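PDB 7CFB: FI20010p1 from Drosophila melanogaster, which is a Tudor-domain protein of the piRNA pathway, thought to take part in assembling the piRNA amplification complex with the Piwi protein Aub. Local coordinates for residues A[157-169]-A[179-193]. Numbering follows the deposited sequence.
Sequences IRCDLINCDIANM and IRVHENNNSTLVAEP
Strands 157-161 and 189-193 form the parallel pair of a mixed five-strand sheet whose first and last strands also pair, consistent with the OB-fold, SN-like part of an extended Tudor (eTud) module; the second strand also pairs with its hairpin partner 179-184. Four backbone hydrogen bonds join the parallel strands: L189 N to R158 O, D160 N to L189 O (2.7 Å), A191 N to D160 O and I162 N to A191 O. Small and apolar residues suit the buried face. C159 SG lies 3.6 Å from A191 CB, a methyl small enough to admit the sulfur, while I157 CG2 packs 3.8 Å from L189 CG. L161 CD2 is 3.9 Å from P193 CD. The ring of P193 also meets C164, with C164 CB 3.7 Å from P193 CG, and the bent chain of M169, with M169 CE 4.0 Å from P193 CB; through M169 the helical turn 166-169 touches the strand end. On the other face, I162 CD1 touches V190 CG1 and sits over one face of the H182 ring, 3.9 Å from its centroid, a CH-pi contact. With CG1 between the backbone N and the carbonyl carbon (chi1 67°) and CD1 anti to CA (chi2 -176°), the methyl reaches the imidazole. H182 and E183 both face V190 in a classic beta bulge. At the hairpin turn N185 OD1 accepts from T188 OG1 and, in an Asx motif, from T188 N. R158 reaches outward to a salt bridge with D61. Strand 64-67 pairs with the far edge of 157-161, strand 49-57 pairs with 179-184 through V50 and I179, and the Y34 hydroxyl of helix 30-36 hydrogen-bonds with R158 N and S187 O.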
# COMPACT_ATOMS: atom_id res chain seq x y z
N ILE A 157 6.27 4.82 0.46
CA ILE A 157 7.68 5.06 0.05
C ILE A 157 8.61 4.21 0.92
O ILE A 157 8.55 4.32 2.11
CB ILE A 157 8.04 6.55 0.11
CG1 ILE A 157 7.06 7.44 -0.64
CG2 ILE A 157 9.45 6.75 -0.38
CD1 ILE A 157 6.95 7.11 -2.08
N ARG A 158 9.45 3.42 0.28
CA ARG A 158 10.40 2.54 1.00
C ARG A 158 11.37 3.42 1.78
O ARG A 158 11.80 4.41 1.27
CB ARG A 158 11.10 1.61 0.00
CG ARG A 158 11.87 0.46 0.62
CD ARG A 158 12.23 -0.62 -0.37
NE ARG A 158 13.28 -1.40 0.25
CZ ARG A 158 13.14 -2.61 0.76
NH1 ARG A 158 14.18 -3.20 1.32
NH2 ARG A 158 11.98 -3.24 0.73
N CYS A 159 11.62 3.03 3.01
CA CYS A 159 12.44 3.83 3.92
C CYS A 159 13.29 2.95 4.83
O CYS A 159 12.74 2.13 5.53
CB CYS A 159 11.48 4.63 4.78
SG CYS A 159 12.25 5.88 5.81
N ASP A 160 14.59 3.22 4.86
CA ASP A 160 15.51 2.54 5.80
C ASP A 160 15.50 3.42 7.04
O ASP A 160 15.97 4.53 6.97
CB ASP A 160 16.87 2.36 5.14
CG ASP A 160 17.97 1.88 6.08
OD1 ASP A 160 17.69 1.66 7.25
OD2 ASP A 160 19.09 1.75 5.61
N LEU A 161 14.90 2.95 8.12
CA LEU A 161 14.85 3.75 9.37
C LEU A 161 16.11 3.44 10.16
O LEU A 161 16.38 2.29 10.36
CB LEU A 161 13.60 3.41 10.17
CG LEU A 161 12.28 3.99 9.67
CD1 LEU A 161 11.12 3.43 10.43
CD2 LEU A 161 12.25 5.49 9.70
N ILE A 162 16.82 4.46 10.63
CA ILE A 162 18.09 4.27 11.36
C ILE A 162 17.99 4.91 12.73
O ILE A 162 17.09 5.67 12.96
CB ILE A 162 19.26 4.85 10.55
CG1 ILE A 162 19.16 6.37 10.45
CG2 ILE A 162 19.33 4.22 9.18
CD1 ILE A 162 20.21 6.97 9.60
N ASN A 163 18.90 4.51 13.62
CA ASN A 163 18.98 5.03 15.01
C ASN A 163 17.66 4.82 15.73
O ASN A 163 17.18 5.74 16.34
CB ASN A 163 19.46 6.48 15.04
CG ASN A 163 20.66 6.76 14.16
OD1 ASN A 163 20.74 7.82 13.55
ND2 ASN A 163 21.61 5.86 14.09
N CYS A 164 17.05 3.65 15.57
CA CYS A 164 15.78 3.42 16.28
C CYS A 164 15.54 1.92 16.45
O CYS A 164 16.20 1.14 15.79
CB CYS A 164 14.60 4.01 15.53
SG CYS A 164 14.38 3.33 13.87
N ASP A 165 14.58 1.58 17.29
CA ASP A 165 14.19 0.17 17.53
C ASP A 165 13.07 -0.13 16.55
O ASP A 165 11.95 0.27 16.80
CB ASP A 165 13.80 0.00 18.99
CG ASP A 165 13.45 -1.40 19.42
OD1 ASP A 165 13.88 -2.33 18.77
OD2 ASP A 165 12.76 -1.53 20.40
N ILE A 166 13.40 -0.85 15.50
CA ILE A 166 12.43 -1.20 14.43
C ILE A 166 11.30 -2.00 15.05
O ILE A 166 10.17 -1.73 14.70
CB ILE A 166 13.15 -2.02 13.37
CG1 ILE A 166 14.36 -1.26 12.83
CG2 ILE A 166 12.20 -2.42 12.27
CD1 ILE A 166 15.52 -1.23 13.82
N ALA A 167 11.60 -2.92 15.95
CA ALA A 167 10.52 -3.72 16.56
C ALA A 167 9.55 -2.80 17.30
O ALA A 167 8.37 -2.97 17.18
CB ALA A 167 11.12 -4.74 17.48
N ASN A 168 10.08 -1.83 18.03
CA ASN A 168 9.22 -0.87 18.76
C ASN A 168 8.44 -0.00 17.78
O ASN A 168 7.31 0.29 18.05
CB ASN A 168 9.97 -0.07 19.82
CG ASN A 168 9.00 0.66 20.71
OD1 ASN A 168 7.92 0.14 20.99
ND2 ASN A 168 9.33 1.87 21.12
N MET A 169 9.05 0.32 16.64
CA MET A 169 8.45 1.16 15.57
C MET A 169 7.21 0.47 14.99
O MET A 169 6.29 1.16 14.66
CB MET A 169 9.47 1.45 14.48
CG MET A 169 10.55 2.40 14.90
SD MET A 169 9.97 3.91 15.64
CE MET A 169 9.18 4.65 14.22
N ILE A 179 10.02 12.29 10.72
CA ILE A 179 11.30 11.64 10.34
C ILE A 179 12.29 12.68 9.83
O ILE A 179 11.87 13.55 9.12
CB ILE A 179 11.07 10.55 9.27
CG1 ILE A 179 10.29 11.09 8.08
CG2 ILE A 179 10.42 9.30 9.85
CD1 ILE A 179 10.48 10.31 6.84
N ARG A 180 13.54 12.57 10.25
CA ARG A 180 14.61 13.41 9.68
C ARG A 180 15.08 12.67 8.44
O ARG A 180 15.59 11.59 8.59
CB ARG A 180 15.83 13.61 10.57
CG ARG A 180 15.55 13.65 12.06
CD ARG A 180 16.81 14.01 12.81
NE ARG A 180 16.46 14.54 14.10
CZ ARG A 180 16.50 15.81 14.41
NH1 ARG A 180 16.92 16.67 13.52
NH2 ARG A 180 16.16 16.20 15.61
N VAL A 181 14.94 13.27 7.28
CA VAL A 181 15.33 12.60 6.02
C VAL A 181 16.84 12.77 5.80
O VAL A 181 17.25 13.86 5.57
CB VAL A 181 14.50 13.19 4.88
CG1 VAL A 181 14.68 12.48 3.57
CG2 VAL A 181 13.04 13.27 5.26
N HIS A 182 17.61 11.73 6.04
CA HIS A 182 19.07 11.77 5.75
C HIS A 182 19.32 11.72 4.25
O HIS A 182 20.13 12.45 3.78
CB HIS A 182 19.80 10.62 6.43
CG HIS A 182 19.94 10.73 7.91
ND1 HIS A 182 18.89 11.00 8.73
CD2 HIS A 182 21.01 10.56 8.71
CE1 HIS A 182 19.30 11.03 9.97
NE2 HIS A 182 20.58 10.76 9.97
N GLU A 183 18.70 10.78 3.56
CA GLU A 183 18.94 10.69 2.12
C GLU A 183 17.65 10.39 1.38
O GLU A 183 16.83 9.66 1.87
CB GLU A 183 19.87 9.54 1.75
CG GLU A 183 21.19 9.56 2.47
CD GLU A 183 22.03 8.31 2.31
OE1 GLU A 183 22.02 7.73 1.22
OE2 GLU A 183 22.66 7.94 3.27
N ASN A 184 17.54 10.98 0.21
CA ASN A 184 16.43 10.73 -0.71
C ASN A 184 17.08 10.47 -2.05
O ASN A 184 17.37 11.40 -2.73
CB ASN A 184 15.38 11.84 -0.70
CG ASN A 184 14.21 11.55 -1.60
OD1 ASN A 184 14.33 10.77 -2.52
ND2 ASN A 184 13.09 12.18 -1.34
N ASN A 185 17.27 9.20 -2.43
CA ASN A 185 17.95 8.85 -3.71
C ASN A 185 16.95 8.85 -4.88
O ASN A 185 17.39 8.65 -6.03
CB ASN A 185 18.70 7.52 -3.61
CG ASN A 185 17.80 6.32 -3.84
OD1 ASN A 185 17.19 5.81 -2.90
ND2 ASN A 185 17.71 5.87 -5.08
N ASN A 186 15.67 9.05 -4.58
CA ASN A 186 14.53 9.09 -5.52
C ASN A 186 13.87 7.73 -5.71
O ASN A 186 13.07 7.61 -6.62
CB ASN A 186 14.76 9.95 -6.75
CG ASN A 186 15.22 11.33 -6.38
OD1 ASN A 186 14.50 12.09 -5.73
ND2 ASN A 186 16.44 11.64 -6.75
N SER A 187 14.28 6.70 -5.00
CA SER A 187 13.39 5.52 -5.04
C SER A 187 13.12 5.15 -3.59
O SER A 187 12.03 4.78 -3.28
CB SER A 187 14.00 4.43 -5.83
OG SER A 187 15.31 4.17 -5.36
N THR A 188 14.11 5.38 -2.74
CA THR A 188 14.03 4.99 -1.32
C THR A 188 14.56 6.10 -0.43
O THR A 188 15.21 6.99 -0.91
CB THR A 188 14.79 3.69 -1.00
OG1 THR A 188 16.19 3.94 -0.96
CG2 THR A 188 14.53 2.57 -1.97
N LEU A 189 14.31 5.98 0.85
CA LEU A 189 14.72 7.02 1.80
C LEU A 189 15.57 6.42 2.91
O LEU A 189 15.42 5.28 3.25
CB LEU A 189 13.48 7.60 2.47
CG LEU A 189 12.39 8.22 1.61
CD1 LEU A 189 11.25 8.70 2.49
CD2 LEU A 189 12.93 9.36 0.78
N VAL A 190 16.46 7.24 3.42
CA VAL A 190 17.16 6.91 4.67
C VAL A 190 16.67 7.99 5.62
O VAL A 190 16.94 9.13 5.38
CB VAL A 190 18.68 6.90 4.51
CG1 VAL A 190 19.37 6.80 5.85
CG2 VAL A 190 19.14 5.79 3.58
N ALA A 191 15.90 7.59 6.62
CA ALA A 191 15.32 8.56 7.56
C ALA A 191 15.42 8.06 9.00
O ALA A 191 15.44 6.89 9.22
CB ALA A 191 13.88 8.81 7.20
N GLU A 192 15.47 8.99 9.93
CA GLU A 192 15.56 8.69 11.36
C GLU A 192 14.30 9.24 12.02
O GLU A 192 14.03 10.38 11.84
CB GLU A 192 16.85 9.33 11.87
CG GLU A 192 16.84 9.64 13.33
CD GLU A 192 18.19 10.07 13.86
OE1 GLU A 192 19.05 10.35 13.07
OE2 GLU A 192 18.34 10.12 15.05
N PRO A 193 13.50 8.46 12.74
CA PRO A 193 12.32 9.01 13.34
C PRO A 193 12.69 9.93 14.50
O PRO A 193 13.65 9.70 15.14
CB PRO A 193 11.56 7.80 13.84
CG PRO A 193 12.60 6.76 14.02
CD PRO A 193 13.63 7.05 12.96